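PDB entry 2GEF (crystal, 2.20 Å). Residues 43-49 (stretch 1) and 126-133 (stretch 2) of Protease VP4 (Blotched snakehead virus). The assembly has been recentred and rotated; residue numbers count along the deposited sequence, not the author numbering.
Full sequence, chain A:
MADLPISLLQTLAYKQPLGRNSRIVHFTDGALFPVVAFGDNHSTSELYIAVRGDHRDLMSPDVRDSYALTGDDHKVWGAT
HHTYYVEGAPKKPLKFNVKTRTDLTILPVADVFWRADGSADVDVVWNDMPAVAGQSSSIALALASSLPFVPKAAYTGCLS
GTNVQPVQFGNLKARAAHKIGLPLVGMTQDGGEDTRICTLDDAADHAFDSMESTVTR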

ATOM      1  N   SER A  43      -9.768 -10.928  10.894  1.00 11.48           N
ATOM      2  CA  SER A  43      -8.740 -10.379  10.076  1.00  9.14           C
ATOM      3  C   SER A  43      -9.325  -9.198   9.328  1.00  9.11           C
ATOM      4  O   SER A  43     -10.543  -9.139   9.148  1.00  6.44           O
ATOM      5  CB  SER A  43      -8.214 -11.400   9.054  1.00  8.15           C
ATOM      6  OG  SER A  43      -7.936 -12.633   9.736  1.00  7.83           O
ATOM      7  N   THR A  44      -8.424  -8.268   8.938  1.00  7.68           N
ATOM      8  CA  THR A  44      -8.734  -7.071   8.215  1.00 10.57           C
ATOM      9  C   THR A  44      -7.847  -6.957   6.941  1.00  8.96           C
ATOM     10  O   THR A  44      -6.805  -7.464   6.931  1.00  8.91           O
ATOM     11  CB  THR A  44      -8.494  -5.714   9.141  1.00  9.86           C
ATOM     12  OG1 THR A  44      -7.110  -5.679   9.609  1.00 16.08           O
ATOM     13  CG2 THR A  44      -9.432  -5.693  10.361  1.00 10.69           C
ATOM     14  N   SER A  45      -8.348  -6.287   5.909  1.00  7.68           N
ATOM     15  CA  SER A  45      -7.619  -5.964   4.674  1.00  8.40           C
ATOM     16  C   SER A  45      -8.201  -4.611   4.327  1.00  8.12           C
ATOM     17  O   SER A  45      -9.505  -4.436   4.268  1.00  8.49           O
ATOM     18  CB  SER A  45      -8.073  -6.972   3.571  1.00  8.70           C
ATOM     19  OG  SER A  45      -7.344  -6.812   2.452  1.00 10.81           O
ATOM     20  N   GLU A  46      -7.310  -3.693   3.999  1.00  8.05           N
ATOM     21  CA  GLU A  46      -7.649  -2.270   3.734  1.00 10.45           C
ATOM     22  C   GLU A  46      -6.650  -1.757   2.705  1.00 10.24           C
ATOM     23  O   GLU A  46      -5.520  -2.163   2.740  1.00 14.16           O
ATOM     24  CB  GLU A  46      -7.170  -1.536   5.004  1.00 11.44           C
ATOM     25  CG  GLU A  46      -8.026  -0.619   5.586  1.00 13.16           C
ATOM     26  CD  GLU A  46      -7.584  -0.344   7.030  1.00 13.86           C
ATOM     27  OE1 GLU A  46      -7.076  -1.271   7.750  1.00 16.53           O
ATOM     28  OE2 GLU A  46      -7.734   0.813   7.460  1.00 15.32           O
ATOM     29  N   LEU A  47      -6.940  -0.686   1.974  1.00 13.32           N
ATOM     30  CA  LEU A  47      -5.865   0.145   1.318  1.00 12.33           C
ATOM     31  C   LEU A  47      -5.374   1.256   2.120  1.00 12.31           C
ATOM     32  O   LEU A  47      -6.067   1.790   2.936  1.00 16.29           O
ATOM     33  CB  LEU A  47      -6.402   0.688   0.029  1.00 11.71           C
ATOM     34  CG  LEU A  47      -6.730  -0.493  -0.904  1.00  8.95           C
ATOM     35  CD1 LEU A  47      -7.261   0.189  -2.148  1.00 10.99           C
ATOM     36  CD2 LEU A  47      -5.638  -1.460  -1.264  1.00  6.43           C
ATOM     37  N   TYR A  48      -4.121   1.563   1.917  1.00 15.20           N
ATOM     38  CA  TYR A  48      -3.424   2.759   2.388  1.00 15.14           C
ATOM     39  C   TYR A  48      -2.777   3.354   1.160  1.00 16.28           C
ATOM     40  O   TYR A  48      -2.528   2.640   0.178  1.00 19.65           O
ATOM     41  CB  TYR A  48      -2.301   2.432   3.403  1.00 14.32           C
ATOM     42  CG  TYR A  48      -2.696   2.125   4.855  1.00 13.52           C
ATOM     43  CD1 TYR A  48      -3.718   1.227   5.183  1.00 13.51           C
ATOM     44  CD2 TYR A  48      -2.022   2.702   5.873  1.00 18.82           C
ATOM     45  CE1 TYR A  48      -4.054   0.951   6.520  1.00 16.59           C
ATOM     46  CE2 TYR A  48      -2.365   2.456   7.191  1.00 10.45           C
ATOM     47  CZ  TYR A  48      -3.360   1.609   7.529  1.00 13.15           C
ATOM     48  OH  TYR A  48      -3.581   1.430   8.964  1.00 17.25           O
ATOM     49  N   ILE A  49      -2.476   4.615   1.248  1.00 15.02           N
ATOM     50  CA  ILE A  49      -1.854   5.355   0.167  1.00 17.29           C
ATOM     51  C   ILE A  49      -0.576   5.830   0.700  1.00 16.68           C
ATOM     52  O   ILE A  49      -0.616   6.271   1.791  1.00 18.63           O
ATOM     53  CB  ILE A  49      -2.637   6.548  -0.388  1.00 16.67           C
ATOM     54  CG1 ILE A  49      -1.999   6.892  -1.755  1.00 11.30           C
ATOM     55  CG2 ILE A  49      -2.776   7.780   0.642  1.00 20.06           C
ATOM     56  CD1 ILE A  49      -2.678   7.896  -2.490  1.00 16.25           C
ATOM     57  N   TRP A 126      -9.288   7.757   9.488  1.00 14.04           N
ATOM     58  CA  TRP A 126      -8.667   7.146  10.647  1.00 15.49           C
ATOM     59  C   TRP A 126      -9.286   5.776  10.858  1.00 15.95           C
ATOM     60  O   TRP A 126     -10.518   5.605  10.940  1.00 15.96           O
ATOM     61  CB  TRP A 126      -8.910   7.998  11.903  1.00 17.41           C
ATOM     62  CG  TRP A 126      -8.320   9.378  11.853  1.00 20.79           C
ATOM     63  CD1 TRP A 126      -7.783  10.004  10.733  1.00 21.91           C
ATOM     64  CD2 TRP A 126      -8.231  10.319  12.919  1.00 20.84           C
ATOM     65  NE1 TRP A 126      -7.323  11.277  11.073  1.00 25.43           N
ATOM     66  CE2 TRP A 126      -7.551  11.475  12.415  1.00 24.72           C
ATOM     67  CE3 TRP A 126      -8.591  10.289  14.270  1.00 26.67           C
ATOM     68  CZ2 TRP A 126      -7.276  12.598  13.214  1.00 20.72           C
ATOM     69  CZ3 TRP A 126      -8.296  11.401  15.061  1.00 19.28           C
ATOM     70  CH2 TRP A 126      -7.662  12.532  14.521  1.00 20.72           C
ATOM     71  N   ASN A 127      -8.411   4.784  10.940  1.00 16.64           N
ATOM     72  CA  ASN A 127      -8.753   3.388  11.280  1.00 17.69           C
ATOM     73  C   ASN A 127      -7.925   3.352  12.576  1.00 19.35           C
ATOM     74  O   ASN A 127      -6.980   4.154  12.697  1.00 22.02           O
ATOM     75  CB  ASN A 127      -8.240   2.374  10.152  1.00 13.86           C
ATOM     76  CG  ASN A 127      -6.705   2.192  10.139  1.00 14.22           C
ATOM     77  OD1 ASN A 127      -5.964   2.534  11.104  1.00  8.45           O
ATOM     78  ND2 ASN A 127      -6.237   1.567   9.100  1.00  5.47           N
ATOM     79  N   ASP A 128      -8.252   2.552  13.585  1.00 19.33           N
ATOM     80  CA  ASP A 128      -7.512   2.709  14.858  1.00 18.43           C
ATOM     81  C   ASP A 128      -6.477   1.583  14.953  1.00 18.05           C
ATOM     82  O   ASP A 128      -6.214   0.970  15.980  1.00 15.36           O
ATOM     83  CB  ASP A 128      -8.433   2.787  16.068  1.00 20.10           C
ATOM     84  CG  ASP A 128      -9.626   3.698  15.834  1.00 24.46           C
ATOM     85  OD1 ASP A 128      -9.559   4.882  16.241  1.00 27.30           O
ATOM     86  OD2 ASP A 128     -10.636   3.238  15.228  1.00 27.80           O
HETATM   87  N   MSE A 129      -5.826   1.355  13.822  1.00 19.39           N
HETATM   88  CA  MSE A 129      -4.987   0.199  13.672  1.00 19.09           C
HETATM   89  C   MSE A 129      -3.618   0.699  14.148  1.00 18.10           C
HETATM   90  O   MSE A 129      -3.424   1.930  14.265  1.00 15.71           O
HETATM   91  CB  MSE A 129      -5.044  -0.268  12.216  1.00 20.49           C
HETATM   92  CG  MSE A 129      -6.483  -0.642  11.779  1.00 24.22           C
HETATM   93 SE   MSE A 129      -7.211  -2.237  12.737  1.00 49.23          SE
HETATM   94  CE  MSE A 129      -5.644  -3.308  12.218  1.00 43.74           C
ATOM     95  N   PRO A 130      -2.701  -0.219  14.485  1.00 17.36           N
ATOM     96  CA  PRO A 130      -1.338   0.227  14.809  1.00 18.80           C
ATOM     97  C   PRO A 130      -0.551   0.630  13.572  1.00 18.46           C
ATOM     98  O   PRO A 130      -1.033   0.484  12.453  1.00 17.90           O
ATOM     99  CB  PRO A 130      -0.683  -1.059  15.400  1.00 18.78           C
ATOM    100  CG  PRO A 130      -1.237  -2.071  14.544  1.00 19.89           C
ATOM    101  CD  PRO A 130      -2.793  -1.683  14.609  1.00 19.59           C
ATOM    102  N   ALA A 131       0.654   1.156  13.770  1.00 18.56           N
ATOM    103  CA  ALA A 131       1.583   1.418  12.691  1.00 17.12           C
ATOM    104  C   ALA A 131       1.776   0.180  11.795  1.00 17.04           C
ATOM    105  O   ALA A 131       1.688  -0.959  12.250  1.00 18.57           O
ATOM    106  CB  ALA A 131       2.874   1.906  13.268  1.00 15.99           C
ATOM    107  N   VAL A 132       2.021   0.390  10.512  1.00 17.90           N
ATOM    108  CA  VAL A 132       2.048  -0.722   9.581  1.00 13.70           C
ATOM    109  C   VAL A 132       3.377  -1.442   9.620  1.00 13.33           C
ATOM    110  O   VAL A 132       4.466  -0.828   9.543  1.00 11.73           O
ATOM    111  CB  VAL A 132       1.625  -0.230   8.200  1.00 17.14           C
ATOM    112  CG1 VAL A 132       1.748  -1.385   7.068  1.00 13.02           C
ATOM    113  CG2 VAL A 132       0.109   0.278   8.322  1.00  8.91           C
ATOM    114  N   ALA A 133       3.325  -2.754   9.854  1.00 10.90           N
ATOM    115  CA  ALA A 133       4.602  -3.503   9.982  1.00 12.73           C
ATOM    116  C   ALA A 133       4.967  -4.133   8.626  1.00 12.99           C
ATOM    117  O   ALA A 133       4.074  -4.325   7.844  1.00 13.20           O
ATOM    118  CB  ALA A 133       4.466  -4.614  10.998  1.00 10.02           C
TER
HETATM  119  O   HOH W   1      -1.712   2.222  10.701  1.00 15.19           O

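The contact is built by every second residue of a strand. Along 43-49 the side chains alternate, and Thr 44, Glu 46 and Tyr 48 point toward the other stretch, while Ser 45 and Leu 47 between them make no contact with it. The backbones stay well apart, 9.5 Å from CA of Glu 46 to CA of Asn 127 at their nearest pairing, so side chains must bridge the gap; the contact buries 274 Å², both sides summed.

Asn 127 is the hub. With chi1 at 72° (p) and chi2 at 16°, its amide reaches into the space between Glu 46 and Tyr 48. ND2 spends its two hydrogens in two directions: one bond runs to OE2 of Glu 46, modelled very short at 2.3 Å, and the other to OH of Tyr 48 at 2.7 Å, both nearly straight. The other end of the amide serves its own stretch, OD1 accepting from the backbone N of Met 129 at 3.0 Å. Asparagine suits this place because a single planar group can donate twice across the interface and also hold the turn that follows.

The acceptors are posed accordingly. Glu 46 has chi1 at -133°, between the usual wells, followed by an extended chi2 (t) and chi3 at -35°; this conformation sets OE2 in line with the amide. Its carboxylate is buried, where an unpaired oxygen would be costly, and the bond to Asn 127 helps pay for it. Tyr 48, with chi1 m and chi2 at 48°, carries its hydroxyl out to the second stretch. That OH also hydrogen-bonds a water at 2.7 Å, and the water donates to O of Pro 130 at 2.6 Å, filling a gap too wide for direct bonding: Tyr 48 OH and Pro 130 O are 4.4 Å apart.

Carbon contacts surround this polar centre; the one between apolar groups on both sides is Tyr 48 with Val 132. Beside the tyrosine ring, Val 132, with chi1 t, brings CG2 to 3.5 Å from CE2 of Tyr 48. Met 129, a selenomethionine here, takes the m rotamer at all three chi angles and lies against oxygens by van der Waals contact: its CE is 3.8 Å from OG1 of Thr 44, while its CG comes within 4.1 Å of OE1 of Glu 46. Thr 44, with chi1 p, turns OG1 rather than CG2 to the Met 129 methyl.

The second stretch has its own sorting rule: Asn 127, Met 129 and Val 132 point toward the strand, whereas Asp 128, Pro 130 and Ala 131 point away.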